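Local coordinates for protein nucleoporin nup120 (Schizosaccharomyces pombe, PDB 4GQ2) that serves as a structural component of the nuclear pore complex, whose nucleoporins can also act as docking partners for transiently associated nuclear transport factors, at residues T181-V186 with K195-P200; R136-I141 with L161-I166; P165-N170 with H205-I210. All coordinates share one frame; numbering follows the deposited sequence.

Contact 1: T181-V186 with K195-P200; sequences TSEICV and KIILNP
Neither segment brings an aromatic ring, so the flat groups here are the peptide planes and the carboxylate of Glu183. The peptides are joined by backbone bonds: Leu198 N donates to Ser182 O at 2.9 Å, with an angle of 168° at the hydrogen and nearly along the C=O axis. Ile184 N reaches Ile196 O at 3.1 Å, in the plane of that carbonyl. The return bond, from Ile196 N to Ile184 O at 2.9 Å, is more bent (141°), and that oxygen also receives the CA-H of Lys195. The carboxylate has its firm partner just before the strand, where OE1 is hydrogen-bonded to Ser180 OG. Glu183 OE2 stands 4.6 Å from Lys195 NZ, so the opposite charges are neighbours without touching, and the ammonium is bonded to Asn267 instead. Beneath these polar ends, Glu183 and Ile197 run side by side, CG of the first 3.9 Å from CG1 of the second, and Cys185 and Lys195 share that face. The other face is apolar. Ile184 turns CG1 anti to its backbone N (chi1 -178°), which places its CG2 against Ile196 CB at 4.0 Å. Val186 crosses Ile196 obliquely, its CG2 4.0 Å from the CD1 tip. Leu138, Tyr130 and Phe168 pack on this side, so Ile184, Val186 and Ile196 face the neighbouring parts of the propeller. Antiparallel pairing of strands 183-188 and 193-199 forms the beta hairpin at the centre of a four-stranded sheet, the typical build of a beta-propeller blade.

Contact 2: R136-I141 with L161-I166; sequences RVLYYI and LCYRPI
Leu138, Tyr140 and Tyr163 lose the most surface here, and all three side chains stand on one face of the sheet. Leu138 and Tyr163 form a hydrogen-bonded antiparallel pair: Leu138 N donates to Tyr163 O at 2.8 Å, and Tyr163 N returns the bond to Leu138 O at 2.8 Å, both running nearly along the carbonyl axes. Their side chains cross obliquely instead of lying parallel. Leu138 has CG anti to its backbone N and brings CD2 to 4.1 Å from Tyr163 CB, while the tyrosine ring passes on towards Tyr140. That ring presents its edge, with CE2 3.8 Å from Tyr140 CB, which lies in the ring plane. Strands 138-143 and 160-163 are the last two of a four-stranded antiparallel sheet, one blade of the beta-propeller, so this pairing attaches the blade's edge strand. The face carrying Leu138, Tyr140 and Tyr163 meets the next sheet through Ile196 and Leu198. Tyr140 pairs with Leu161 in the same two-way fashion: its N reaches Leu161 O at 2.8 Å, and its O receives Leu161 N at 3.1 Å. The second bond is straight at the hydrogen (175°), yet its donor lies 34° out of the carbonyl plane. With CG anti to the backbone N (chi1 -178°), the Tyr140 ring runs alongside Leu161, and its buried hydroxyl is hydrogen-bonded to Thr181 O. On the opposite face, Cys162 SG makes a sulfur-aromatic contact with Tyr139, 3.6 Å from CE1 and oblique to the ring, while Phe107 meets that ring edge-to-face.

Contact 3: P165-N170 with H205-I210; sequences PISFLN and HYEQHI
Glu207 reaches across from its strand and grips Ser167 with both carboxylate oxygens. OE1 accepts the backbone N-H of Ser167 at 2.9 Å, almost perfectly straight (175° at the hydrogen). OE2 accepts the serine hydroxyl, Ser167 OG, at 2.6 Å. Each oxygen uses its syn lone pair, so the carboxylate faces the serine as a fork and its rotation is set by two bonds. Two torsions bring the partners together: Glu207 is extended beyond CG, and Ser167 holds OG in the crowded position between its backbone N and carbonyl carbon (chi1 61°), pointing it at the fork. OE2 is further hydrogen-bonded to Thr194 OG1, a residue of the neighbouring strand, and such a set of donors would be expected to favour the ionised form. The acceptor side of the turn is met locally: Phe168 N bonds to Pro165 O at 3.2 Å and Leu169 N to Ile166 O at 3.0 Å, each spanning three residues, in a turn whose residues 166-169 have helical backbone angles without the regular bonding of a helix. Phe168 O is taken by Arg136 NH1. In the beta-propeller this turn lies on the link from strand 160-163, the last of one blade, to strand 173-178, the first of the next, and it is pinned here to that next blade's final strand, 204-210. An alanine in place of Glu207 would remove the carboxylate, with its bonds to Ser167 N, Ser167 OG and Thr194 OG1, and would probably leave the turn less firmly held to strand 204-210. Beside the fork, His205 brings CE1 to 3.6 Å from Pro165 CA, an oblique approach to the imidazole. The proline is clamped from within its own segment as well, its CG sitting 3.6 Å above the plane of the Phe168 ring, over the ring centre.

In the fold
Followed from the N terminus, the chain first closes contact 2, where 161-166 returns to pair with 136-141 after 19 intervening residues and completes one four-stranded blade. Contact 3 opens at once on the shared Pro165 and Ile166 and closes at 205-210, a loop of 34 residues. Contact 1 is nested inside it as a short hairpin of the second blade. Contacts 2 and 1 therefore follow in series, while contact 3 ties the inter-blade link to the second blade's edge strand. The three centres lie about 10 to 11 Å apart, and side chains of each touch the others: Leu198 on Tyr140 and Tyr163 joins the two blades, and Ile196 meets Phe168 of the link.

Contact 1: T181-V186 with K195-P200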
loop_
_atom_site.group_PDB
_atom_site.type_symbol
_atom_site.label_atom_id
_atom_site.label_comp_id
_atom_site.label_asym_id
_atom_site.label_seq_id
_atom_site.Cartn_x
_atom_site.Cartn_y
_atom_site.Cartn_z
ATOM N N THR A 181 30.055 -31.520 -5.920
ATOM C CA THR A 181 29.978 -30.690 -7.118
ATOM C C THR A 181 30.300 -31.454 -8.397
ATOM O O THR A 181 30.227 -30.895 -9.487
ATOM C CB THR A 181 30.888 -29.445 -7.023
ATOM O OG1 THR A 181 32.113 -29.786 -6.357
ATOM C CG2 THR A 181 30.185 -28.337 -6.258
ATOM N N SER A 182 30.646 -32.730 -8.271
ATOM C CA SER A 182 30.960 -33.539 -9.444
ATOM C C SER A 182 30.334 -34.930 -9.389
ATOM O O SER A 182 30.354 -35.664 -10.380
ATOM C CB SER A 182 32.475 -33.639 -9.633
ATOM O OG SER A 182 33.076 -34.339 -8.555
ATOM N N GLU A 183 29.768 -35.282 -8.237
ATOM C CA GLU A 183 29.178 -36.607 -8.039
ATOM C C GLU A 183 27.721 -36.537 -7.612
ATOM O O GLU A 183 27.349 -35.739 -6.752
ATOM C CB GLU A 183 29.982 -37.411 -7.009
ATOM C CG GLU A 183 31.377 -37.823 -7.467
ATOM C CD GLU A 183 32.328 -38.049 -6.304
ATOM O OE1 GLU A 183 32.669 -37.067 -5.602
ATOM O OE2 GLU A 183 32.741 -39.209 -6.098
ATOM N N ILE A 184 26.905 -37.387 -8.222
ATOM C CA ILE A 184 25.496 -37.520 -7.865
ATOM C C ILE A 184 25.042 -38.981 -7.965
ATOM O O ILE A 184 25.507 -39.732 -8.820
ATOM C CB ILE A 184 24.595 -36.602 -8.736
ATOM C CG1 ILE A 184 23.127 -36.721 -8.316
ATOM C CG2 ILE A 184 24.759 -36.908 -10.223
ATOM C CD1 ILE A 184 22.347 -35.438 -8.438
ATOM N N CYS A 185 24.145 -39.377 -7.070
ATOM C CA CYS A 185 23.499 -40.677 -7.145
ATOM C C CYS A 185 22.074 -40.546 -7.650
ATOM O O CYS A 185 21.352 -39.625 -7.270
ATOM C CB CYS A 185 23.492 -41.358 -5.782
ATOM S SG CYS A 185 25.135 -41.769 -5.170
ATOM N N VAL A 186 21.680 -41.483 -8.506
ATOM C CA VAL A 186 20.349 -41.510 -9.091
ATOM C C VAL A 186 19.806 -42.932 -8.973
ATOM O O VAL A 186 20.424 -43.883 -9.451
ATOM C CB VAL A 186 20.377 -41.068 -10.573
ATOM C CG1 VAL A 186 18.993 -41.143 -11.199
ATOM C CG2 VAL A 186 20.951 -39.666 -10.710
ATOM N N LYS A 195 25.870 -44.204 -9.657
ATOM C CA LYS A 195 26.623 -43.014 -9.291
ATOM C C LYS A 195 27.205 -42.410 -10.560
ATOM O O LYS A 195 28.087 -42.995 -11.191
ATOM C CB LYS A 195 27.728 -43.324 -8.272
ATOM C CG LYS A 195 28.428 -42.079 -7.743
ATOM C CD LYS A 195 29.695 -42.402 -6.965
ATOM C CE LYS A 195 29.398 -42.723 -5.509
ATOM N NZ LYS A 195 30.632 -43.112 -4.773
ATOM N N ILE A 196 26.682 -41.250 -10.942
ATOM C CA ILE A 196 27.199 -40.512 -12.083
ATOM C C ILE A 196 28.327 -39.593 -11.616
ATOM O O ILE A 196 28.113 -38.745 -10.751
ATOM C CB ILE A 196 26.079 -39.714 -12.786
ATOM C CG1 ILE A 196 24.967 -40.668 -13.247
ATOM C CG2 ILE A 196 26.640 -38.912 -13.958
ATOM C CD1 ILE A 196 23.656 -39.994 -13.586
ATOM N N ILE A 197 29.525 -39.785 -12.178
ATOM C CA ILE A 197 30.692 -38.967 -11.835
ATOM C C ILE A 197 31.133 -38.160 -13.047
ATOM O O ILE A 197 31.438 -38.719 -14.103
ATOM C CB ILE A 197 31.890 -39.805 -11.312
ATOM C CG1 ILE A 197 31.493 -40.663 -10.106
ATOM C CG2 ILE A 197 33.065 -38.906 -10.933
ATOM C CD1 ILE A 197 31.217 -42.108 -10.454
ATOM N N LEU A 198 31.176 -36.841 -12.875
ATOM C CA LEU A 198 31.449 -35.926 -13.975
ATOM C C LEU A 198 32.833 -35.313 -13.865
ATOM O O LEU A 198 33.359 -35.114 -12.766
ATOM C CB LEU A 198 30.410 -34.802 -14.014
ATOM C CG LEU A 198 28.945 -35.134 -13.733
ATOM C CD1 LEU A 198 28.248 -33.913 -13.164
ATOM C CD2 LEU A 198 28.228 -35.640 -14.972
ATOM N N ASN A 199 33.414 -35.027 -15.024
ATOM C CA ASN A 199 34.630 -34.243 -15.114
ATOM C C ASN A 199 34.230 -32.939 -15.787
ATOM O O ASN A 199 34.164 -32.867 -17.015
ATOM C CB ASN A 199 35.693 -34.991 -15.924
ATOM C CG ASN A 199 37.106 -34.730 -15.433
ATOM O OD1 ASN A 199 37.320 -34.229 -14.327
ATOM N ND2 ASN A 199 38.084 -35.087 -16.254
ATOM N N PRO A 200 33.913 -31.909 -14.977
ATOM C CA PRO A 200 33.369 -30.656 -15.503
ATOM C C PRO A 200 34.322 -29.952 -16.470
ATOM O O PRO A 200 33.882 -29.130 -17.272
ATOM C CB PRO A 200 33.159 -29.806 -14.241
ATOM C CG PRO A 200 33.096 -30.783 -13.113
ATOM C CD PRO A 200 34.051 -31.868 -13.508
#

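Contact 2: R136-I141 with L161-I166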
loop_
_atom_site.group_PDB
_atom_site.type_symbol
_atom_site.label_atom_id
_atom_site.label_comp_id
_atom_site.label_asym_id
_atom_site.label_seq_id
_atom_site.Cartn_x
_atom_site.Cartn_y
_atom_site.Cartn_z
ATOM N N ARG A 136 15.002 -37.471 -19.876
ATOM C CA ARG A 136 16.120 -38.195 -19.253
ATOM C C ARG A 136 17.499 -37.650 -19.579
ATOM O O ARG A 136 18.483 -38.390 -19.525
ATOM C CB ARG A 136 16.058 -39.703 -19.529
ATOM C CG ARG A 136 14.937 -40.412 -18.797
ATOM C CD ARG A 136 14.925 -41.885 -19.137
ATOM N NE ARG A 136 13.600 -42.466 -18.949
ATOM C CZ ARG A 136 13.329 -43.764 -19.033
ATOM N NH1 ARG A 136 14.297 -44.636 -19.292
ATOM N NH2 ARG A 136 12.085 -44.189 -18.851
ATOM N N VAL A 137 17.563 -36.356 -19.893
ATOM C CA VAL A 137 18.836 -35.640 -20.008
ATOM C C VAL A 137 19.242 -35.090 -18.633
ATOM O O VAL A 137 18.416 -34.523 -17.925
ATOM C CB VAL A 137 18.749 -34.492 -21.038
ATOM C CG1 VAL A 137 20.090 -33.795 -21.181
ATOM C CG2 VAL A 137 18.296 -35.017 -22.395
ATOM N N LEU A 138 20.503 -35.281 -18.252
ATOM C CA LEU A 138 21.035 -34.715 -17.014
ATOM C C LEU A 138 21.744 -33.395 -17.300
ATOM O O LEU A 138 22.657 -33.327 -18.128
ATOM C CB LEU A 138 21.998 -35.694 -16.327
ATOM C CG LEU A 138 22.914 -35.134 -15.227
ATOM C CD1 LEU A 138 22.155 -34.793 -13.947
ATOM C CD2 LEU A 138 24.038 -36.108 -14.918
ATOM N N TYR A 139 21.321 -32.344 -16.605
ATOM C CA TYR A 139 21.899 -31.031 -16.809
ATOM C C TYR A 139 22.708 -30.603 -15.611
ATOM O O TYR A 139 22.292 -30.796 -14.473
ATOM C CB TYR A 139 20.820 -30.008 -17.101
ATOM C CG TYR A 139 20.051 -30.260 -18.375
ATOM C CD1 TYR A 139 20.517 -29.776 -19.602
ATOM C CD2 TYR A 139 18.845 -30.963 -18.355
ATOM C CE1 TYR A 139 19.804 -29.995 -20.775
ATOM C CE2 TYR A 139 18.122 -31.178 -19.521
ATOM C CZ TYR A 139 18.603 -30.694 -20.727
ATOM O OH TYR A 139 17.883 -30.914 -21.884
ATOM N N TYR A 140 23.872 -30.025 -15.883
ATOM C CA TYR A 140 24.787 -29.591 -14.840
ATOM C C TYR A 140 24.961 -28.078 -14.958
ATOM O O TYR A 140 25.740 -27.592 -15.794
ATOM C CB TYR A 140 26.121 -30.334 -14.980
ATOM C CG TYR A 140 27.147 -30.012 -13.921
ATOM C CD1 TYR A 140 27.145 -30.668 -12.694
ATOM C CD2 TYR A 140 28.133 -29.064 -14.153
ATOM C CE1 TYR A 140 28.097 -30.384 -11.727
ATOM C CE2 TYR A 140 29.087 -28.767 -13.192
ATOM C CZ TYR A 140 29.067 -29.425 -11.986
ATOM O OH TYR A 140 30.027 -29.111 -11.045
ATOM N N ILE A 141 24.218 -27.347 -14.125
ATOM C CA ILE A 141 24.112 -25.889 -14.229
ATOM C C ILE A 141 24.901 -25.163 -13.144
ATOM O O ILE A 141 24.676 -25.379 -11.948
ATOM C CB ILE A 141 22.638 -25.422 -14.200
ATOM C CG1 ILE A 141 21.852 -26.031 -15.364
ATOM C CG2 ILE A 141 22.548 -23.900 -14.264
ATOM C CD1 ILE A 141 20.351 -26.048 -15.142
ATOM N N LEU A 161 26.195 -27.652 -18.810
ATOM C CA LEU A 161 26.726 -28.867 -19.424
ATOM C C LEU A 161 25.613 -29.914 -19.487
ATOM O O LEU A 161 24.869 -30.097 -18.517
ATOM C CB LEU A 161 27.902 -29.400 -18.595
ATOM C CG LEU A 161 29.352 -28.959 -18.864
ATOM C CD1 LEU A 161 29.488 -27.514 -19.320
ATOM C CD2 LEU A 161 30.225 -29.212 -17.640
ATOM N N CYS A 162 25.503 -30.593 -20.626
ATOM C CA CYS A 162 24.480 -31.625 -20.818
ATOM C C CYS A 162 25.068 -33.023 -20.897
ATOM O O CYS A 162 26.048 -33.261 -21.609
ATOM C CB CYS A 162 23.665 -31.351 -22.079
ATOM S SG CYS A 162 23.117 -29.644 -22.176
ATOM N N TYR A 163 24.442 -33.946 -20.175
ATOM C CA TYR A 163 24.888 -35.328 -20.129
ATOM C C TYR A 163 23.741 -36.273 -20.432
ATOM O O TYR A 163 22.610 -36.038 -20.008
ATOM C CB TYR A 163 25.455 -35.649 -18.753
ATOM C CG TYR A 163 26.676 -34.843 -18.383
ATOM C CD1 TYR A 163 27.952 -35.249 -18.782
ATOM C CD2 TYR A 163 26.561 -33.682 -17.618
ATOM C CE1 TYR A 163 29.081 -34.517 -18.434
ATOM C CE2 TYR A 163 27.682 -32.939 -17.271
ATOM C CZ TYR A 163 28.938 -33.362 -17.678
ATOM O OH TYR A 163 30.051 -32.631 -17.332
ATOM N N ARG A 164 24.045 -37.341 -21.168
ATOM C CA ARG A 164 23.087 -38.412 -21.425
ATOM C C ARG A 164 23.629 -39.734 -20.879
ATOM O O ARG A 164 24.240 -40.507 -21.619
ATOM C CB ARG A 164 22.790 -38.529 -22.921
ATOM C CG ARG A 164 21.863 -37.457 -23.462
ATOM C CD ARG A 164 21.634 -37.654 -24.948
ATOM N NE ARG A 164 20.638 -36.725 -25.473
ATOM C CZ ARG A 164 20.316 -36.611 -26.758
ATOM N NH1 ARG A 164 20.907 -37.367 -27.676
ATOM N NH2 ARG A 164 19.398 -35.734 -27.127
ATOM N N PRO A 165 23.400 -40.000 -19.578
ATOM C CA PRO A 165 23.948 -41.195 -18.938
ATOM C C PRO A 165 23.363 -42.456 -19.551
ATOM O O PRO A 165 22.172 -42.498 -19.865
ATOM C CB PRO A 165 23.507 -41.057 -17.472
ATOM C CG PRO A 165 23.063 -39.638 -17.323
ATOM C CD PRO A 165 22.514 -39.263 -18.663
ATOM N N ILE A 166 24.210 -43.466 -19.723
ATOM C CA ILE A 166 23.826 -44.696 -20.412
ATOM C C ILE A 166 22.740 -45.455 -19.653
ATOM O O ILE A 166 21.783 -45.937 -20.260
ATOM C CB ILE A 166 25.067 -45.564 -20.732
ATOM C CG1 ILE A 166 25.871 -44.902 -21.861
ATOM C CG2 ILE A 166 24.667 -46.983 -21.121
ATOM C CD1 ILE A 166 27.331 -45.295 -21.908
#

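Contact 3: P165-N170 with H205-I210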
loop_
_atom_site.group_PDB
_atom_site.type_symbol
_atom_site.label_atom_id
_atom_site.label_comp_id
_atom_site.label_asym_id
_atom_site.label_seq_id
_atom_site.Cartn_x
_atom_site.Cartn_y
_atom_site.Cartn_z
ATOM N N PRO A 165 23.400 -40.000 -19.578
ATOM C CA PRO A 165 23.948 -41.195 -18.938
ATOM C C PRO A 165 23.363 -42.456 -19.551
ATOM O O PRO A 165 22.172 -42.498 -19.865
ATOM C CB PRO A 165 23.507 -41.057 -17.472
ATOM C CG PRO A 165 23.063 -39.638 -17.323
ATOM C CD PRO A 165 22.514 -39.263 -18.663
ATOM N N ILE A 166 24.210 -43.466 -19.723
ATOM C CA ILE A 166 23.826 -44.696 -20.412
ATOM C C ILE A 166 22.740 -45.455 -19.653
ATOM O O ILE A 166 21.783 -45.937 -20.260
ATOM C CB ILE A 166 25.067 -45.564 -20.732
ATOM C CG1 ILE A 166 25.871 -44.902 -21.861
ATOM C CG2 ILE A 166 24.667 -46.983 -21.121
ATOM C CD1 ILE A 166 27.331 -45.295 -21.908
ATOM N N SER A 167 22.859 -45.505 -18.327
ATOM C CA SER A 167 21.857 -46.161 -17.482
ATOM C C SER A 167 20.434 -45.594 -17.625
ATOM O O SER A 167 19.456 -46.272 -17.295
ATOM C CB SER A 167 22.298 -46.149 -16.017
ATOM O OG SER A 167 22.450 -44.826 -15.535
ATOM N N PHE A 168 20.320 -44.368 -18.134
ATOM C CA PHE A 168 19.016 -43.720 -18.329
ATOM C C PHE A 168 18.280 -44.250 -19.558
ATOM O O PHE A 168 17.090 -43.990 -19.737
ATOM C CB PHE A 168 19.176 -42.193 -18.441
ATOM C CG PHE A 168 19.549 -41.507 -17.146
ATOM C CD1 PHE A 168 20.108 -42.214 -16.076
ATOM C CD2 PHE A 168 19.370 -40.138 -17.007
ATOM C CE1 PHE A 168 20.458 -41.569 -14.899
ATOM C CE2 PHE A 168 19.717 -39.487 -15.828
ATOM C CZ PHE A 168 20.263 -40.202 -14.773
ATOM N N LEU A 169 18.985 -44.983 -20.413
ATOM C CA LEU A 169 18.380 -45.486 -21.646
ATOM C C LEU A 169 17.319 -46.552 -21.383
ATOM O O LEU A 169 16.262 -46.552 -22.018
ATOM C CB LEU A 169 19.446 -45.994 -22.623
ATOM C CG LEU A 169 20.292 -44.920 -23.329
ATOM C CD1 LEU A 169 21.498 -45.535 -24.025
ATOM C CD2 LEU A 169 19.467 -44.092 -24.312
ATOM N N ASN A 170 17.586 -47.422 -20.413
ATOM C CA ASN A 170 16.735 -48.575 -20.137
ATOM C C ASN A 170 15.977 -48.461 -18.827
ATOM O O ASN A 170 14.961 -49.134 -18.625
ATOM C CB ASN A 170 17.587 -49.843 -20.085
ATOM C CG ASN A 170 18.167 -50.215 -21.431
ATOM O OD1 ASN A 170 19.209 -49.701 -21.830
ATOM N ND2 ASN A 170 17.483 -51.106 -22.150
ATOM N N HIS A 205 31.771 -37.889 -18.761
ATOM C CA HIS A 205 31.399 -38.548 -17.508
ATOM C C HIS A 205 31.520 -40.043 -17.578
ATOM O O HIS A 205 31.600 -40.625 -18.666
ATOM C CB HIS A 205 29.955 -38.218 -17.168
ATOM C CG HIS A 205 28.958 -39.009 -17.972
ATOM N ND1 HIS A 205 28.254 -40.033 -17.448
ATOM C CD2 HIS A 205 28.583 -38.915 -19.314
ATOM C CE1 HIS A 205 27.451 -40.554 -18.398
ATOM N NE2 HIS A 205 27.655 -39.868 -19.540
ATOM N N TYR A 206 31.501 -40.678 -16.408
ATOM C CA TYR A 206 31.303 -42.121 -16.312
ATOM C C TYR A 206 30.385 -42.476 -15.140
ATOM O O TYR A 206 30.114 -41.636 -14.273
ATOM C CB TYR A 206 32.647 -42.849 -16.208
ATOM C CG TYR A 206 33.357 -42.683 -14.882
ATOM C CD1 TYR A 206 34.157 -41.570 -14.633
ATOM C CD2 TYR A 206 33.239 -43.647 -13.883
ATOM C CE1 TYR A 206 34.816 -41.419 -13.423
ATOM C CE2 TYR A 206 33.896 -43.503 -12.671
ATOM C CZ TYR A 206 34.683 -42.390 -12.448
ATOM O OH TYR A 206 35.338 -42.243 -11.246
ATOM N N GLU A 207 29.911 -43.721 -15.117
ATOM C CA GLU A 207 29.015 -44.191 -14.057
ATOM C C GLU A 207 29.673 -45.248 -13.174
ATOM O O GLU A 207 30.732 -45.781 -13.509
ATOM C CB GLU A 207 27.711 -44.751 -14.642
ATOM C CG GLU A 207 27.131 -43.946 -15.797
ATOM C CD GLU A 207 25.654 -44.210 -16.013
ATOM O OE1 GLU A 207 25.243 -44.385 -17.183
ATOM O OE2 GLU A 207 24.906 -44.240 -15.011
ATOM N N GLN A 208 29.046 -45.524 -12.035
ATOM C CA GLN A 208 29.401 -46.672 -11.206
ATOM C C GLN A 208 28.127 -47.417 -10.815
ATOM O O GLN A 208 27.221 -46.844 -10.202
ATOM C CB GLN A 208 30.191 -46.252 -9.962
ATOM C CG GLN A 208 31.637 -45.865 -10.239
ATOM C CD GLN A 208 32.409 -45.478 -8.988
ATOM O OE1 GLN A 208 31.839 -45.014 -8.000
ATOM N NE2 GLN A 208 33.721 -45.663 -9.031
ATOM N N HIS A 209 28.065 -48.689 -11.204
ATOM C CA HIS A 209 26.953 -49.575 -10.873
ATOM C C HIS A 209 27.061 -49.928 -9.417
ATOM O O HIS A 209 28.086 -50.458 -8.978
ATOM C CB HIS A 209 27.034 -50.836 -11.731
ATOM C CG HIS A 209 25.691 -51.432 -12.084
ATOM N ND1 HIS A 209 25.147 -51.316 -13.314
ATOM C CD2 HIS A 209 24.787 -52.173 -11.323
ATOM C CE1 HIS A 209 23.956 -51.945 -13.339
ATOM N NE2 HIS A 209 23.737 -52.470 -12.119
ATOM N N ILE A 210 26.024 -49.617 -8.645
ATOM C CA ILE A 210 26.012 -49.937 -7.217
ATOM C C ILE A 210 25.115 -51.150 -6.971
ATOM O O ILE A 210 23.957 -51.177 -7.393
ATOM C CB ILE A 210 25.601 -48.723 -6.351
ATOM C CG1 ILE A 210 26.684 -47.639 -6.416
ATOM C CG2 ILE A 210 25.360 -49.143 -4.904
ATOM C CD1 ILE A 210 26.273 -46.306 -5.823
#